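Local coordinates for protein 6-aminohexanoate-cyclic-dimer hydrolase (Arthrobacter sp., PDB 3A2Q) that catalyses hydrolysis of the 6-aminohexanoate cyclic dimer, a nylon-6 by-product, opening the ring to give the linear dimer, at residues A[123-127]-A[410-414]; A[126-130]-A[396-400]; A[170-176]-A[425-429]; A[205-209]-A[312-316]. The protein carries 1 engineered substitution. All coordinates share one frame. Residue numbers count along the deposited sequence, not the author numbering.

Contact 1: A[123-127]-A[410-414]; sequences MGNQV and RQSAF. With ACA (6-aminohexanoic acid), chain B; ACA (6-aminohexanoic acid), chain C.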
loop_
_atom_site.group_PDB
_atom_site.type_symbol
_atom_site.label_atom_id
_atom_site.label_comp_id
_atom_site.label_asym_id
_atom_site.label_seq_id
_atom_site.Cartn_x
_atom_site.Cartn_y
_atom_site.Cartn_z
ATOM N N MET A 123 -0.309 10.697 9.584
ATOM C CA MET A 123 -1.057 9.557 10.108
ATOM C C MET A 123 -1.762 8.786 8.991
ATOM O O MET A 123 -2.734 8.068 9.238
ATOM C CB MET A 123 -2.071 10.029 11.164
ATOM C CG MET A 123 -1.413 10.682 12.389
ATOM S SD MET A 123 -2.548 11.120 13.725
ATOM C CE MET A 123 -3.143 12.747 13.162
ATOM N N GLY A 124 -1.251 8.934 7.770
ATOM C CA GLY A 124 -1.814 8.249 6.612
ATOM C C GLY A 124 -3.219 8.698 6.259
ATOM O O GLY A 124 -3.988 7.944 5.666
ATOM N N ASN A 125 -3.545 9.942 6.587
ATOM C CA ASN A 125 -4.882 10.460 6.354
ATOM C C ASN A 125 -5.193 11.065 4.980
ATOM O O ASN A 125 -6.124 11.857 4.859
ATOM C CB ASN A 125 -5.227 11.482 7.441
ATOM C CG ASN A 125 -6.720 11.621 7.655
ATOM O OD1 ASN A 125 -7.237 12.728 7.814
ATOM N ND2 ASN A 125 -7.425 10.494 7.668
ATOM N N GLN A 126 -4.439 10.698 3.949
ATOM C CA GLN A 126 -4.700 11.230 2.605
ATOM C C GLN A 126 -4.313 10.211 1.544
ATOM O O GLN A 126 -3.591 9.260 1.836
ATOM C CB GLN A 126 -3.889 12.510 2.352
ATOM C CG GLN A 126 -4.178 13.704 3.268
ATOM C CD GLN A 126 -5.596 14.240 3.141
ATOM O OE1 GLN A 126 -6.219 14.143 2.086
ATOM N NE2 GLN A 126 -6.105 14.825 4.221
ATOM N N VAL A 127 -4.799 10.405 0.317
ATOM C CA VAL A 127 -4.442 9.515 -0.784
ATOM C C VAL A 127 -3.412 10.174 -1.707
ATOM O O VAL A 127 -3.296 9.860 -2.893
ATOM C CB VAL A 127 -5.671 9.037 -1.599
ATOM C CG1 VAL A 127 -6.369 7.915 -0.846
ATOM C CG2 VAL A 127 -6.627 10.189 -1.860
ATOM N N ARG A 410 -17.423 14.773 6.511
ATOM C CA ARG A 410 -16.639 13.620 6.093
ATOM C C ARG A 410 -15.154 13.821 5.803
ATOM O O ARG A 410 -14.689 14.932 5.567
ATOM C CB ARG A 410 -17.325 12.967 4.886
ATOM C CG ARG A 410 -16.623 11.748 4.295
ATOM C CD ARG A 410 -17.455 11.103 3.196
ATOM N NE ARG A 410 -18.726 10.591 3.689
ATOM C CZ ARG A 410 -19.561 9.863 2.960
ATOM N NH1 ARG A 410 -19.252 9.562 1.709
ATOM N NH2 ARG A 410 -20.703 9.438 3.479
ATOM N N GLN A 411 -14.428 12.705 5.836
ATOM C CA GLN A 411 -12.989 12.641 5.588
ATOM C C GLN A 411 -12.636 13.396 4.301
ATOM O O GLN A 411 -13.350 13.299 3.301
ATOM C CB GLN A 411 -12.564 11.175 5.444
ATOM C CG GLN A 411 -11.168 10.850 5.940
ATOM C CD GLN A 411 -11.063 10.880 7.450
ATOM O OE1 GLN A 411 -9.996 10.645 8.016
ATOM N NE2 GLN A 411 -12.176 11.170 8.114
ATOM N N SER A 412 -11.537 14.144 4.325
ATOM C CA SER A 412 -11.118 14.903 3.148
ATOM C C SER A 412 -10.749 13.959 2.004
ATOM O O SER A 412 -10.918 14.295 0.834
ATOM C CB SER A 412 -9.930 15.820 3.488
ATOM O OG SER A 412 -8.844 15.090 4.028
ATOM N N ALA A 413 -10.271 12.767 2.350
ATOM C CA ALA A 413 -9.885 11.781 1.348
ATOM C C ALA A 413 -11.099 11.117 0.706
ATOM O O ALA A 413 -10.974 10.434 -0.309
ATOM C CB ALA A 413 -8.983 10.722 1.977
ATOM N N PHE A 414 -12.272 11.318 1.296
ATOM C CA PHE A 414 -13.495 10.722 0.769
ATOM C C PHE A 414 -14.337 11.685 -0.060
ATOM O O PHE A 414 -15.503 11.410 -0.324
ATOM C CB PHE A 414 -14.358 10.163 1.906
ATOM C CG PHE A 414 -13.706 9.047 2.684
ATOM C CD1 PHE A 414 -12.609 8.363 2.171
ATOM C CD2 PHE A 414 -14.216 8.658 3.919
ATOM C CE1 PHE A 414 -12.032 7.309 2.875
ATOM C CE2 PHE A 414 -13.641 7.598 4.632
ATOM C CZ PHE A 414 -12.548 6.925 4.105
HETATM C C ACA B . -7.424 6.889 8.008
HETATM O O ACA B . -6.792 7.945 8.028
HETATM C C2 ACA B . -7.043 5.753 8.934
HETATM C C3 ACA B . -5.543 5.516 8.970
HETATM C C4 ACA B . -5.134 4.514 7.902
HETATM C C5 ACA B . -3.883 4.947 7.159
HETATM C C6 ACA B . -3.773 4.240 5.813
HETATM N N ACA B . -3.999 5.148 4.690
HETATM C C ACA C . -4.876 4.926 3.717
HETATM O O ACA C . -5.335 3.805 3.477
HETATM C C2 ACA C . -5.292 6.135 2.892
HETATM C C3 ACA C . -6.782 6.445 2.992
HETATM C C4 ACA C . -7.129 7.284 4.223
HETATM C C5 ACA C . -8.541 6.973 4.721
HETATM C C6 ACA C . -8.827 7.572 6.095
HETATM N N ACA C . -8.453 6.678 7.191
#

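Contact 2: A[126-130]-A[396-400]; sequences QVTTE and IGELM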
loop_
_atom_site.group_PDB
_atom_site.type_symbol
_atom_site.label_atom_id
_atom_site.label_comp_id
_atom_site.label_asym_id
_atom_site.label_seq_id
_atom_site.Cartn_x
_atom_site.Cartn_y
_atom_site.Cartn_z
ATOM N N GLN A 126 -4.439 10.698 3.949
ATOM C CA GLN A 126 -4.700 11.230 2.605
ATOM C C GLN A 126 -4.313 10.211 1.544
ATOM O O GLN A 126 -3.591 9.260 1.836
ATOM C CB GLN A 126 -3.889 12.510 2.352
ATOM C CG GLN A 126 -4.178 13.704 3.268
ATOM C CD GLN A 126 -5.596 14.240 3.141
ATOM O OE1 GLN A 126 -6.219 14.143 2.086
ATOM N NE2 GLN A 126 -6.105 14.825 4.221
ATOM N N VAL A 127 -4.799 10.405 0.317
ATOM C CA VAL A 127 -4.442 9.515 -0.784
ATOM C C VAL A 127 -3.412 10.174 -1.707
ATOM O O VAL A 127 -3.296 9.860 -2.893
ATOM C CB VAL A 127 -5.671 9.037 -1.599
ATOM C CG1 VAL A 127 -6.369 7.915 -0.846
ATOM C CG2 VAL A 127 -6.627 10.189 -1.860
ATOM N N THR A 128 -2.681 11.123 -1.138
ATOM C CA THR A 128 -1.577 11.772 -1.825
ATOM C C THR A 128 -0.559 11.874 -0.699
ATOM O O THR A 128 -0.928 11.747 0.468
ATOM C CB THR A 128 -1.910 13.173 -2.365
ATOM O OG1 THR A 128 -0.808 13.619 -3.165
ATOM C CG2 THR A 128 -2.134 14.167 -1.234
ATOM N N THR A 129 0.707 12.090 -1.031
ATOM C CA THR A 129 1.749 12.148 -0.008
ATOM C C THR A 129 2.407 13.519 -0.002
ATOM O O THR A 129 3.495 13.698 -0.545
ATOM C CB THR A 129 2.805 11.046 -0.267
ATOM O OG1 THR A 129 2.146 9.775 -0.343
ATOM C CG2 THR A 129 3.831 10.992 0.851
ATOM N N GLU A 130 1.725 14.478 0.616
ATOM C CA GLU A 130 2.201 15.858 0.697
ATOM C C GLU A 130 1.986 16.405 2.111
ATOM O O GLU A 130 1.250 17.374 2.317
ATOM C CB GLU A 130 1.440 16.708 -0.327
ATOM C CG GLU A 130 1.645 16.239 -1.770
ATOM C CD GLU A 130 0.610 16.790 -2.729
ATOM O OE1 GLU A 130 0.359 18.013 -2.702
ATOM O OE2 GLU A 130 0.051 16.001 -3.521
ATOM N N ILE A 396 0.734 17.703 -8.013
ATOM C CA ILE A 396 1.105 18.002 -6.635
ATOM C C ILE A 396 0.294 19.225 -6.204
ATOM O O ILE A 396 0.173 20.191 -6.961
ATOM C CB ILE A 396 2.609 18.353 -6.517
ATOM C CG1 ILE A 396 3.466 17.116 -6.796
ATOM C CG2 ILE A 396 2.909 18.915 -5.128
ATOM C CD1 ILE A 396 3.262 15.996 -5.797
ATOM N N GLY A 397 -0.271 19.174 -5.003
ATOM C CA GLY A 397 -1.054 20.288 -4.497
ATOM C C GLY A 397 -2.549 20.186 -4.738
ATOM O O GLY A 397 -3.351 20.734 -3.979
ATOM N N GLU A 398 -2.932 19.465 -5.784
ATOM C CA GLU A 398 -4.335 19.312 -6.140
ATOM C C GLU A 398 -5.241 18.728 -5.047
ATOM O O GLU A 398 -6.339 19.231 -4.818
ATOM C CB GLU A 398 -4.443 18.461 -7.406
ATOM C CG GLU A 398 -5.806 18.475 -8.059
ATOM C CD GLU A 398 -5.871 17.558 -9.264
ATOM O OE1 GLU A 398 -4.912 17.560 -10.066
ATOM O OE2 GLU A 398 -6.883 16.844 -9.417
ATOM N N LEU A 399 -4.789 17.680 -4.364
ATOM C CA LEU A 399 -5.621 17.053 -3.339
ATOM C C LEU A 399 -5.531 17.633 -1.923
ATOM O O LEU A 399 -6.326 17.268 -1.051
ATOM C CB LEU A 399 -5.355 15.540 -3.302
ATOM C CG LEU A 399 -5.656 14.771 -4.599
ATOM C CD1 LEU A 399 -5.623 13.262 -4.329
ATOM C CD2 LEU A 399 -7.022 15.166 -5.133
ATOM N N MET A 400 -4.578 18.529 -1.686
ATOM C CA MET A 400 -4.442 19.143 -0.366
ATOM C C MET A 400 -5.347 20.369 -0.294
ATOM O O MET A 400 -5.158 21.340 -1.023
ATOM C CB MET A 400 -2.989 19.539 -0.100
ATOM C CG MET A 400 -2.037 18.356 0.029
ATOM S SD MET A 400 -2.519 17.187 1.328
ATOM C CE MET A 400 -1.830 17.985 2.792
HETATM O O HOH W 1 -2.188 16.270 -4.946
#

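Contact 3: A[170-176]-A[425-429]; sequences DAAGAVR and TVPFN. Engineered in segment 170-176: Ala174 (natural residue Ser). With ACA (6-aminohexanoic acid), chain C; ACA (6-aminohexanoic acid), chain B.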
loop_
_atom_site.group_PDB
_atom_site.type_symbol
_atom_site.label_atom_id
_atom_site.label_comp_id
_atom_site.label_asym_id
_atom_site.label_seq_id
_atom_site.Cartn_x
_atom_site.Cartn_y
_atom_site.Cartn_z
ATOM N N ASP A 170 -2.399 -0.298 4.078
ATOM C CA ASP A 170 -3.526 -0.019 3.206
ATOM C C ASP A 170 -4.856 -0.107 3.961
ATOM O O ASP A 170 -5.266 -1.192 4.375
ATOM C CB ASP A 170 -3.442 -1.076 2.087
ATOM C CG ASP A 170 -4.375 -0.823 0.938
ATOM O OD1 ASP A 170 -5.574 -0.587 1.179
ATOM O OD2 ASP A 170 -3.902 -0.888 -0.220
ATOM N N ALA A 171 -5.526 1.032 4.130
ATOM C CA ALA A 171 -6.810 1.081 4.828
ATOM C C ALA A 171 -7.953 1.421 3.872
ATOM O O ALA A 171 -9.116 1.108 4.142
ATOM C CB ALA A 171 -6.759 2.107 5.960
ATOM N N ALA A 172 -7.617 2.079 2.765
ATOM C CA ALA A 172 -8.603 2.444 1.751
ATOM C C ALA A 172 -7.964 2.341 0.364
ATOM O O ALA A 172 -8.551 2.757 -0.633
ATOM C CB ALA A 172 -9.120 3.867 1.995
ATOM N N GLY A 173 -6.758 1.771 0.324
ATOM C CA GLY A 173 -6.021 1.600 -0.920
ATOM C C GLY A 173 -4.600 2.150 -0.848
ATOM O O GLY A 173 -3.910 2.221 -1.864
ATOM N N ALA A 174 -4.150 2.500 0.359
ATOM C CA ALA A 174 -2.825 3.099 0.576
ATOM C C ALA A 174 -1.579 2.374 0.053
ATOM O O ALA A 174 -0.488 2.940 0.068
ATOM C CB ALA A 174 -2.648 3.430 2.055
ATOM N N VAL A 175 -1.709 1.118 -0.363
ATOM C CA VAL A 175 -0.561 0.430 -0.954
ATOM C C VAL A 175 -0.849 0.319 -2.451
ATOM O O VAL A 175 -0.007 0.641 -3.291
ATOM C CB VAL A 175 -0.347 -0.991 -0.372
ATOM C CG1 VAL A 175 0.444 -1.847 -1.358
ATOM C CG2 VAL A 175 0.414 -0.903 0.941
ATOM N N ARG A 176 -2.059 -0.117 -2.778
ATOM C CA ARG A 176 -2.463 -0.281 -4.165
ATOM C C ARG A 176 -2.478 1.026 -4.949
ATOM O O ARG A 176 -2.055 1.059 -6.101
ATOM C CB ARG A 176 -3.838 -0.951 -4.228
ATOM C CG ARG A 176 -3.825 -2.411 -3.773
ATOM C CD ARG A 176 -5.249 -2.884 -3.464
ATOM N NE ARG A 176 -5.722 -2.292 -2.217
ATOM C CZ ARG A 176 -7.002 -2.184 -1.867
ATOM N NH1 ARG A 176 -7.960 -2.625 -2.675
ATOM N NH2 ARG A 176 -7.325 -1.627 -0.707
ATOM N N THR A 425 -10.664 0.789 -4.592
ATOM C CA THR A 425 -9.793 0.019 -3.710
ATOM C C THR A 425 -10.396 -0.190 -2.321
ATOM O O THR A 425 -10.262 -1.263 -1.731
ATOM C CB THR A 425 -8.402 0.684 -3.541
ATOM O OG1 THR A 425 -8.565 2.083 -3.282
ATOM C CG2 THR A 425 -7.546 0.488 -4.790
ATOM N N VAL A 426 -11.081 0.825 -1.808
ATOM C CA VAL A 426 -11.650 0.739 -0.467
ATOM C C VAL A 426 -12.654 -0.397 -0.203
ATOM O O VAL A 426 -12.714 -0.918 0.912
ATOM C CB VAL A 426 -12.263 2.108 -0.042
ATOM C CG1 VAL A 426 -13.559 2.363 -0.766
ATOM C CG2 VAL A 426 -12.462 2.142 1.459
ATOM N N PRO A 427 -13.439 -0.814 -1.214
ATOM C CA PRO A 427 -14.379 -1.900 -0.916
ATOM C C PRO A 427 -13.688 -3.166 -0.406
ATOM O O PRO A 427 -14.254 -3.915 0.386
ATOM C CB PRO A 427 -15.073 -2.142 -2.257
ATOM C CG PRO A 427 -14.953 -0.841 -2.965
ATOM C CD PRO A 427 -13.555 -0.395 -2.621
ATOM N N PHE A 428 -12.459 -3.400 -0.855
ATOM C CA PHE A 428 -11.737 -4.601 -0.462
ATOM C C PHE A 428 -11.009 -4.500 0.866
ATOM O O PHE A 428 -10.543 -5.507 1.400
ATOM C CB PHE A 428 -10.840 -5.013 -1.625
ATOM C CG PHE A 428 -11.603 -5.098 -2.911
ATOM C CD1 PHE A 428 -12.603 -6.063 -3.063
ATOM C CD2 PHE A 428 -11.476 -4.110 -3.881
ATOM C CE1 PHE A 428 -13.471 -6.032 -4.150
ATOM C CE2 PHE A 428 -12.342 -4.070 -4.974
ATOM C CZ PHE A 428 -13.344 -5.033 -5.108
ATOM N N ASN A 429 -10.911 -3.286 1.404
ATOM C CA ASN A 429 -10.330 -3.117 2.728
ATOM C C ASN A 429 -11.465 -3.551 3.644
ATOM O O ASN A 429 -11.243 -4.142 4.692
ATOM C CB ASN A 429 -10.008 -1.651 3.040
ATOM C CG ASN A 429 -8.806 -1.154 2.296
ATOM O OD1 ASN A 429 -8.927 -0.598 1.207
ATOM N ND2 ASN A 429 -7.626 -1.368 2.870
HETATM C C ACA C . -4.876 4.926 3.717
HETATM O O ACA C . -5.335 3.805 3.477
HETATM C C2 ACA C . -5.292 6.135 2.892
HETATM C C3 ACA C . -6.782 6.445 2.992
HETATM C C4 ACA C . -7.129 7.284 4.223
HETATM C C5 ACA C . -8.541 6.973 4.721
HETATM C C6 ACA C . -8.827 7.572 6.095
HETATM N N ACA C . -8.453 6.678 7.191
HETATM C C ACA B . -7.424 6.889 8.008
HETATM O O ACA B . -6.792 7.945 8.028
HETATM C C2 ACA B . -7.043 5.753 8.934
HETATM C C3 ACA B . -5.543 5.516 8.970
HETATM C C4 ACA B . -5.134 4.514 7.902
HETATM C C5 ACA B . -3.883 4.947 7.159
HETATM C C6 ACA B . -3.773 4.240 5.813
HETATM N N ACA B . -3.999 5.148 4.690
#

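Contact 4: A[205-209]-A[312-316]; sequences NVAGA and YSTIC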
loop_
_atom_site.group_PDB
_atom_site.type_symbol
_atom_site.label_atom_id
_atom_site.label_comp_id
_atom_site.label_asym_id
_atom_site.label_seq_id
_atom_site.Cartn_x
_atom_site.Cartn_y
_atom_site.Cartn_z
ATOM N N ASN A 205 -6.563 -1.405 14.190
ATOM C CA ASN A 205 -6.251 -1.227 12.772
ATOM C C ASN A 205 -7.486 -0.854 11.964
ATOM O O ASN A 205 -7.804 -1.483 10.949
ATOM C CB ASN A 205 -5.607 -2.493 12.204
ATOM C CG ASN A 205 -4.281 -2.810 12.866
ATOM O OD1 ASN A 205 -4.198 -3.666 13.747
ATOM N ND2 ASN A 205 -3.239 -2.107 12.455
ATOM N N VAL A 206 -8.163 0.189 12.432
ATOM C CA VAL A 206 -9.371 0.707 11.811
ATOM C C VAL A 206 -10.399 -0.411 11.670
ATOM O O VAL A 206 -10.951 -0.645 10.593
ATOM C CB VAL A 206 -9.079 1.340 10.425
ATOM C CG1 VAL A 206 -10.258 2.212 10.000
ATOM C CG2 VAL A 206 -7.801 2.175 10.479
ATOM N N ALA A 207 -10.641 -1.098 12.781
ATOM C CA ALA A 207 -11.605 -2.195 12.835
ATOM C C ALA A 207 -11.313 -3.273 11.797
ATOM O O ALA A 207 -12.231 -3.925 11.289
ATOM C CB ALA A 207 -13.018 -1.657 12.650
ATOM N N GLY A 208 -10.034 -3.457 11.489
ATOM C CA GLY A 208 -9.641 -4.468 10.522
ATOM C C GLY A 208 -9.489 -3.996 9.087
ATOM O O GLY A 208 -9.027 -4.759 8.236
ATOM N N ALA A 209 -9.866 -2.749 8.805
ATOM C CA ALA A 209 -9.752 -2.221 7.448
ATOM C C ALA A 209 -8.310 -1.932 7.047
ATOM O O ALA A 209 -7.966 -2.019 5.865
ATOM C CB ALA A 209 -10.595 -0.956 7.298
ATOM N N TYR A 312 -17.667 4.099 7.621
ATOM C CA TYR A 312 -16.225 3.948 7.692
ATOM C C TYR A 312 -15.583 5.262 8.141
ATOM O O TYR A 312 -14.640 5.273 8.935
ATOM C CB TYR A 312 -15.691 3.529 6.321
ATOM C CG TYR A 312 -14.224 3.178 6.302
ATOM C CD1 TYR A 312 -13.695 2.250 7.201
ATOM C CD2 TYR A 312 -13.365 3.757 5.372
ATOM C CE1 TYR A 312 -12.344 1.911 7.173
ATOM C CE2 TYR A 312 -12.015 3.422 5.334
ATOM C CZ TYR A 312 -11.511 2.503 6.235
ATOM O OH TYR A 312 -10.174 2.190 6.205
ATOM N N SER A 313 -16.104 6.371 7.629
ATOM C CA SER A 313 -15.587 7.693 7.966
ATOM C C SER A 313 -15.698 7.959 9.465
ATOM O O SER A 313 -14.788 8.520 10.071
ATOM C CB SER A 313 -16.360 8.772 7.196
ATOM O OG SER A 313 -15.750 10.043 7.360
ATOM N N THR A 314 -16.820 7.560 10.053
ATOM C CA THR A 314 -17.039 7.755 11.483
ATOM C C THR A 314 -15.999 6.984 12.289
ATOM O O THR A 314 -15.458 7.489 13.270
ATOM C CB THR A 314 -18.452 7.301 11.883
ATOM O OG1 THR A 314 -19.413 8.122 11.206
ATOM C CG2 THR A 314 -18.649 7.416 13.397
ATOM N N ILE A 315 -15.710 5.758 11.862
ATOM C CA ILE A 315 -14.715 4.949 12.546
ATOM C C ILE A 315 -13.355 5.621 12.399
ATOM O O ILE A 315 -12.566 5.659 13.344
ATOM C CB ILE A 315 -14.665 3.528 11.958
ATOM C CG1 ILE A 315 -15.969 2.800 12.281
ATOM C CG2 ILE A 315 -13.458 2.778 12.508
ATOM C CD1 ILE A 315 -16.120 1.457 11.593
ATOM N N CYS A 316 -13.092 6.168 11.214
ATOM C CA CYS A 316 -11.830 6.849 10.955
ATOM C C CYS A 316 -11.665 8.088 11.844
ATOM O O CYS A 316 -10.556 8.388 12.288
ATOM C CB CYS A 316 -11.727 7.238 9.478
ATOM S SG CYS A 316 -11.320 5.848 8.382
#

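Contact 1: A[123-127]-A[410-414]
The side-chain amide of Asn125 reaches protein and substrate at once. Its ND2 donates to Gln411 OE1 at 2.6 Å, almost in line (177°). The same Asn125 ND2 also donates to O of the chain B 6-aminohexanoic acid unit, at 2.7 Å. The two units are joined head to tail through amide bonds, so the bound group is the cyclic dimer. The bond to Gln411 is consistent with orienting the Asn125 amide toward the substrate carbonyl, and Gln411 OE1 itself lies 3.8 Å from C6 of the chain C unit.

A second hydrogen bond joins the next residues along: Gln126 NE2 donates to Ser412 OG at 2.8 Å. The methyl of Ala413 points at the first loop, with Ala413 CB 4.2 Å from Asn125 O. The CA atoms of Gln126 and Ala413 come within 5.4 Å. Gly124 binds the ring through its backbone: N of the chain B unit donates to Gly124 O at 3.0 Å. A side chain on Gly124 would run into this unit. Phe414 CE1 lies 4.0 Å from C5 of the chain C unit.

The contact joins two loops, one after strand 113-118 and one after strand 383-387. Helix 342-352 packs on Asn125 and Gln411, helix 308-331 on Met123, and helix 416-422 on Val127 and Phe414.

Contact 2: A[126-130]-A[396-400]
This is a buried loop-to-loop contact, centred on one carboxylate and flanked by apolar side chains. The loop after strand 113-118 meets the loop after strand 383-387, and neither segment is a regular helix or strand.

Glu130 is the polar centre. Its OE1 accepts a hydrogen bond from Gly397 N at 2.7 Å. Within its own loop, Glu130 OE2 accepts one from Thr128 OG1 at 2.6 Å. A water donates to Glu130 OE2 at 2.7 Å and accepts from Leu399 N at 3.0 Å. The carboxylate thus meets the backbone of 396-400 both directly and through water. Gly397 has backbone angles that suit glycine.

Leu399 and Met400 supply the apolar side. Leu399 CD1 touches Val127 CG2 at 4.1 Å, and Leu399 CB lies 4.1 Å from Thr128 CG2. Met400 lies against both Thr128 and Glu130: Met400 SD is 4.0 Å from Thr128 CG2, and Met400 CE is 3.2 Å from Glu130 O. Gln126 CG is 4.3 Å from Met400 SD, while Gln126 NE2 bonds to Ser412.

Gln126 also touches the substrate, so the arrangement belongs to the loop wall of an amidase-family substrate pocket.

Contact 3: A[170-176]-A[425-429]
Segment 170-176 turns sharply as it leaves strand 165-170 and enters helix 176-182. Segment 425-429 is a loop running into helix 427-431. The two segments come closest, CA to CA, at Ala172 and Val426 (4.1 Å). Gly173 has a phi of 128°, and a CB there would clash with Thr425 OG1. The turn points two backbone amides at the substrate: Ala171 N and Ala172 N each donate to O of the chain C 6-aminohexanoic acid unit, both at 2.9 Å.

Two donors on one carbonyl oxygen form an arrangement consistent with the oxyanion hole of the amidase family. Position 174, the acyl-ester site by similarity, is an engineered alanine in place of serine. Ala174 CB lies 3.1 Å from that same chain C unit O.

Behind the turn, Asp170 and Arg176 form a salt bridge, with Arg176 NH2 2.8 Å from Asp170 OD1. Asp170 OD2 also accepts from Val175 N at 3.0 Å, tying the turn together. The second segment joins this network. Asn429 ND2 donates to Asp170 OD1 at 2.8 Å, and Arg176 NH1 donates to Thr425 O at 2.8 Å. A weak bond links Arg176 NH2 to Asn429 OD1 at 2.7 Å. Thr425 CB lies over one face of the guanidinium, and Ala172 CB packs on Val426 CG2 at 3.8 Å.

Contact 4: A[205-209]-A[312-316]
One methyl fills one hollow here. Val206 CG1 pushes into a dent on helix 308-331 lined by Tyr312, Ile315 and Cys316. It lies 3.5 Å from Tyr312 CE1, 4.1 Å from Ile315 CG2 and 4.1 Å from Cys316 SG. These three residues fall on one face of the helix, at positions i, i+3 and i+4, so the dent follows from the helical repeat. The fit is apolar.

Two alanines fill the space beside the valine. Ala207 CB approaches Ile315 CG2 at 4.5 Å. Ala209 CB lies 3.4 Å from Tyr312 OH, by the far end of the ring. Asn205, Val206 and Ala207 have positive phi and psi, the left-handed helical region. Gly208 follows with a phi of 94°. The CB atoms of Val206, Ala207 and Ala209 all point toward helix 308-331.

Val206 and Cys316 both touch the bound substrate, so the packing continues into the pocket wall. Segment 205-209 ends helix 202-207. Ile315 also touches helix 356-378, whose Arg367 bonds to Ala207 O. Strand 211-216 begins two residues after Ala209, and Ala209 O is bonded to His211 and Asn429.

The first segments come in the order 123-127 and 126-130, then 170-176, then 205-209. Segment 312-316 follows, and then 396-400, 410-414 and 425-429. Contact 4 thus lies, in sequence, between the two halves of each other contact. Contacts 1 and 2 share Gln126 and Val127, and their centres are 10 Å apart. Both join the loops after strands 113-118 and 383-387, which belong to the central mixed sheet. The centres of contacts 1, 3 and 4 are about 12 Å apart in each pairing, and all three border the substrate. Contact 4 touches contact 1 through Tyr312 and Phe414, and contact 3 through Tyr312 and Ala171. Residues distant in sequence thus enclose one pocket.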